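Importin-95 (Chaetomium thermophilum, PDB 4XRI) probably carries various protein cargoes into the nucleus as an importin-beta transport receptor, a flexible HEAT-repeat protein of a family generally credited with binding small GTPases. Local coordinates at residues 433-438 and 474-479; 465-470 and 511-516. The protein carries 2 engineered substitutions. One frame throughout, in Å; residues are numbered along the deposited sequence.

Interaction 1 (433-438 and 474-479); sequences QVRDST and PKMAAS. With SO4 (sulfate ion), chain J.
In this HEAT-repeat protein of stacked helices, the first turns of helix 432-449 lie against residues 474-479, which include the start of helix 477-490; the CA atoms of Asp436 and Met476 approach to 4.7 Å. The polar part centres on Asp436, whose CG stands anti to the backbone N (chi1 -174°). Asp436 OD1 accepts a hydrogen bond of 2.7 Å from Ser479 OG, which arrives from 35° out of the carboxylate plane. A water donates to the same OD1 and to Lys475 O while accepting from Ser479 N, so the carboxylate is tied to backbone as well as side chain. Asp436 OD2 faces Lys475 NZ at 3.7 Å, a long salt bridge whose two side chains cross at about a right angle and which probably adds only modest electrostatic attraction.

Van der Waals packing comes from Met476 on Arg435. Bent at chi3, Met476 lays SD 3.8 Å from the aliphatic Arg435 CB and CE 3.5 Å from the backbone Arg435 O. The Arg435 guanidinium is anchored through NH1 to Glu430 O.

Beyond this interface sits a sulfate, probably from the crystallisation liquor, also hydrogen-bonded to Ser431 OG; Gln433 NE2 donates to its O2 at 3.1 Å, with an N-H...O angle of 143°.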
# COMPACT_ATOMS: atom_id res chain seq x y z
N GLN A 433 -12.64 -25.85 8.56
CA GLN A 433 -11.72 -25.34 7.56
C GLN A 433 -12.39 -25.34 6.19
O GLN A 433 -12.28 -24.36 5.44
CB GLN A 433 -10.43 -26.18 7.50
CG GLN A 433 -9.59 -26.12 8.76
CD GLN A 433 -9.98 -27.17 9.78
OE1 GLN A 433 -10.86 -28.00 9.54
NE2 GLN A 433 -9.34 -27.13 10.94
N VAL A 434 -13.07 -26.43 5.87
CA VAL A 434 -13.76 -26.56 4.59
C VAL A 434 -14.87 -25.53 4.47
O VAL A 434 -15.06 -24.93 3.41
CB VAL A 434 -14.35 -27.98 4.42
CG1 VAL A 434 -15.22 -28.05 3.17
CG2 VAL A 434 -13.24 -29.01 4.35
N ARG A 435 -15.60 -25.32 5.56
CA ARG A 435 -16.69 -24.35 5.59
C ARG A 435 -16.19 -22.93 5.38
O ARG A 435 -16.81 -22.13 4.68
CB ARG A 435 -17.46 -24.44 6.90
CG ARG A 435 -18.51 -25.54 6.93
CD ARG A 435 -19.25 -25.54 8.25
NE ARG A 435 -18.50 -26.23 9.30
CZ ARG A 435 -18.69 -26.03 10.59
NH1 ARG A 435 -17.96 -26.71 11.48
NH2 ARG A 435 -19.59 -25.16 11.01
N ASP A 436 -15.05 -22.61 6.00
CA ASP A 436 -14.45 -21.29 5.87
C ASP A 436 -13.97 -21.06 4.44
O ASP A 436 -14.21 -20.00 3.86
CB ASP A 436 -13.27 -21.14 6.84
CG ASP A 436 -12.70 -19.73 6.83
OD1 ASP A 436 -13.49 -18.77 6.75
OD2 ASP A 436 -11.46 -19.59 6.91
N SER A 437 -13.29 -22.05 3.88
CA SER A 437 -12.79 -21.98 2.51
C SER A 437 -13.94 -21.93 1.52
O SER A 437 -13.82 -21.35 0.44
CB SER A 437 -11.88 -23.17 2.20
OG SER A 437 -10.75 -23.18 3.06
N THR A 438 -15.06 -22.56 1.88
CA THR A 438 -16.24 -22.56 1.04
C THR A 438 -16.88 -21.18 1.00
O THR A 438 -17.24 -20.68 -0.07
CB THR A 438 -17.28 -23.59 1.52
OG1 THR A 438 -16.73 -24.91 1.41
CG2 THR A 438 -18.54 -23.50 0.69
N PRO A 474 -18.08 -18.44 14.44
CA PRO A 474 -17.12 -17.32 14.46
C PRO A 474 -15.91 -17.52 13.55
O PRO A 474 -15.43 -16.55 12.95
CB PRO A 474 -16.68 -17.26 15.92
CG PRO A 474 -17.85 -17.78 16.67
CD PRO A 474 -18.44 -18.86 15.81
N LYS A 475 -15.42 -18.75 13.46
CA LYS A 475 -14.22 -19.06 12.68
C LYS A 475 -14.38 -18.70 11.20
O LYS A 475 -13.41 -18.38 10.52
CB LYS A 475 -13.87 -20.54 12.83
CG LYS A 475 -12.77 -21.06 11.91
CD LYS A 475 -11.38 -20.63 12.36
CE LYS A 475 -10.31 -21.39 11.58
NZ LYS A 475 -10.49 -21.26 10.11
N MET A 476 -15.62 -18.74 10.71
CA MET A 476 -15.88 -18.44 9.30
C MET A 476 -16.64 -17.12 9.13
O MET A 476 -17.00 -16.75 8.02
CB MET A 476 -16.67 -19.58 8.66
CG MET A 476 -17.97 -19.92 9.36
SD MET A 476 -18.75 -21.41 8.71
CE MET A 476 -19.11 -20.87 7.04
N ALA A 477 -16.87 -16.42 10.25
CA ALA A 477 -17.64 -15.17 10.26
C ALA A 477 -17.10 -14.14 9.27
O ALA A 477 -17.87 -13.56 8.49
CB ALA A 477 -17.65 -14.58 11.66
N ALA A 478 -15.79 -13.91 9.30
CA ALA A 478 -15.15 -12.94 8.43
C ALA A 478 -15.40 -13.26 6.95
O ALA A 478 -15.79 -12.38 6.18
CB ALA A 478 -13.66 -12.88 8.71
N SER A 479 -15.16 -14.51 6.58
CA SER A 479 -15.39 -14.99 5.21
C SER A 479 -16.85 -14.81 4.79
O SER A 479 -17.13 -14.32 3.69
CB SER A 479 -14.99 -16.46 5.09
OG SER A 479 -13.58 -16.61 5.12
S SO4 J . -10.58 -30.96 11.42
O1 SO4 J . -10.57 -30.81 9.96
O2 SO4 J . -10.66 -29.65 12.05
O3 SO4 J . -11.73 -31.76 11.81
O4 SO4 J . -9.35 -31.63 11.84
O HOH W 1 -13.47 -16.41 8.31

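Interaction 2 (465-470 and 511-516)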
# COMPACT_ATOMS: atom_id res chain seq x y z
N SER A 465 -27.10 -19.59 3.91
CA SER A 465 -25.95 -20.37 4.37
C SER A 465 -24.87 -19.47 4.95
O SER A 465 -24.24 -19.82 5.95
CB SER A 465 -25.38 -21.20 3.22
OG SER A 465 -24.79 -20.36 2.23
N LEU A 466 -24.66 -18.32 4.32
CA LEU A 466 -23.66 -17.37 4.78
C LEU A 466 -24.06 -16.77 6.13
O LEU A 466 -23.22 -16.63 7.02
CB LEU A 466 -23.47 -16.26 3.75
CG LEU A 466 -22.91 -16.73 2.40
CD1 LEU A 466 -23.13 -15.68 1.34
CD2 LEU A 466 -21.44 -17.09 2.52
N PHE A 467 -25.34 -16.43 6.27
CA PHE A 467 -25.84 -15.90 7.54
C PHE A 467 -25.81 -16.97 8.62
O PHE A 467 -25.47 -16.68 9.77
CB PHE A 467 -27.26 -15.36 7.38
CG PHE A 467 -27.31 -13.90 7.01
CD1 PHE A 467 -27.86 -13.49 5.81
CD2 PHE A 467 -26.79 -12.94 7.87
CE1 PHE A 467 -27.90 -12.15 5.48
CE2 PHE A 467 -26.83 -11.60 7.54
CZ PHE A 467 -27.38 -11.20 6.34
N ASN A 468 -26.17 -18.20 8.26
CA ASN A 468 -26.12 -19.31 9.20
C ASN A 468 -24.70 -19.50 9.73
O ASN A 468 -24.50 -19.75 10.92
CB ASN A 468 -26.60 -20.60 8.53
CG ASN A 468 -26.66 -21.77 9.49
OD1 ASN A 468 -25.86 -22.70 9.40
ND2 ASN A 468 -27.60 -21.72 10.42
N GLY A 469 -23.73 -19.36 8.84
CA GLY A 469 -22.33 -19.45 9.21
C GLY A 469 -21.91 -18.28 10.08
O GLY A 469 -21.22 -18.46 11.09
N LEU A 470 -22.33 -17.08 9.70
CA LEU A 470 -21.98 -15.87 10.45
C LEU A 470 -22.53 -15.89 11.87
O LEU A 470 -21.85 -15.50 12.81
CB LEU A 470 -22.49 -14.63 9.71
CG LEU A 470 -22.44 -13.30 10.48
CD1 LEU A 470 -21.01 -12.98 10.91
CD2 LEU A 470 -23.02 -12.17 9.65
N THR A 511 -32.14 -7.76 10.36
CA THR A 511 -32.46 -8.42 11.62
C THR A 511 -31.33 -9.34 12.07
O THR A 511 -30.94 -9.33 13.24
CB THR A 511 -33.77 -9.23 11.50
OG1 THR A 511 -34.89 -8.34 11.60
CG2 THR A 511 -33.85 -10.27 12.60
N ASN A 512 -30.81 -10.13 11.14
CA ASN A 512 -29.71 -11.05 11.44
C ASN A 512 -28.44 -10.33 11.87
O ASN A 512 -27.78 -10.73 12.83
CB ASN A 512 -29.41 -11.95 10.24
CG ASN A 512 -30.51 -12.96 9.98
OD1 ASN A 512 -31.34 -13.23 10.85
ND2 ASN A 512 -30.51 -13.54 8.78
N LEU A 513 -28.11 -9.26 11.15
CA LEU A 513 -26.90 -8.50 11.43
C LEU A 513 -27.02 -7.74 12.74
O LEU A 513 -26.04 -7.59 13.47
CB LEU A 513 -26.61 -7.54 10.27
CG LEU A 513 -26.21 -8.25 8.98
CD1 LEU A 513 -26.27 -7.29 7.80
CD2 LEU A 513 -24.82 -8.84 9.12
N LEU A 514 -28.22 -7.26 13.04
CA LEU A 514 -28.48 -6.59 14.32
C LEU A 514 -28.44 -7.58 15.47
O LEU A 514 -28.08 -7.22 16.60
CB LEU A 514 -29.82 -5.86 14.29
CG LEU A 514 -29.83 -4.48 13.61
CD1 LEU A 514 -31.25 -3.93 13.52
CD2 LEU A 514 -28.93 -3.52 14.36
N THR A 515 -28.80 -8.83 15.19
CA THR A 515 -28.80 -9.87 16.21
C THR A 515 -27.38 -10.26 16.61
O THR A 515 -27.06 -10.34 17.79
CB THR A 515 -29.55 -11.13 15.73
OG1 THR A 515 -30.89 -10.79 15.38
CG2 THR A 515 -29.56 -12.20 16.83
N VAL A 516 -26.53 -10.47 15.61
CA VAL A 516 -25.16 -10.92 15.86
C VAL A 516 -24.30 -9.80 16.46
O VAL A 516 -23.33 -10.08 17.16
CB VAL A 516 -24.51 -11.44 14.55
CG1 VAL A 516 -24.35 -10.33 13.53
CG2 VAL A 516 -23.17 -12.11 14.84
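Helices 455-472 and 503-516 run side by side in the HEAT-repeat stack: between the two short segments the axes come within 10.8 Å and their N-to-C directions differ by only 11°, so the contact is parallel helix packing. At this separation side chains must bridge the gap, and Phe467 is the chief of them. Its ring is approached from two directions. Over one face comes the Asn512 amide, ND2 lying 3.7 Å from Phe467 CG and displaced toward the rim; amide and ring planes are 64° apart, so the group is tilted and not stacked flat. The same asparagine, Asn512, sets CB 3.7 Å from Phe467 CD2, and its OD1 accepts a weak hydrogen bond from Gln508 NE2. At the ring's edge, in its plane, Leu513 CG meets Phe467 CE2 at 3.7 Å, the two side chains crossing at about a right angle. An alanine at Phe467 would remove the ring that meets both Asn512 and Leu513, and would probably loosen this pairing of helices.

One turn on, Leu470 has CG anti to the backbone N and crosses Leu513 almost perpendicularly, with their CD2 atoms 3.8 Å apart. Leu513 also packs on Val533 and Leu534 of helix 524-539, joining a third helix to the cluster. At the far end Val516 CG2 approaches Leu470 O to 4.2 Å.

Interaction 1 is a surface contact and interaction 2 a buried one, and their chemistry differs accordingly: in the first a carboxylate, a lysine, a serine hydroxyl and a water are joined by methionine packing on Arg435, whereas the second, largely an aromatic ring and aliphatic side chains with one amide, has neither hydrogen bond nor salt bridge between its segments. The two share no helix, yet their centres are only about 13 Å apart and their segments alternate along the chain. Helix 455-472 of interaction 2 lies in sequence between the helices 432-449 and 477-490 that interaction 1 joins. They touch directly, with Ala477 CB 3.8 Å from Leu470 CD1, so the surface contact and the buried one adjoin.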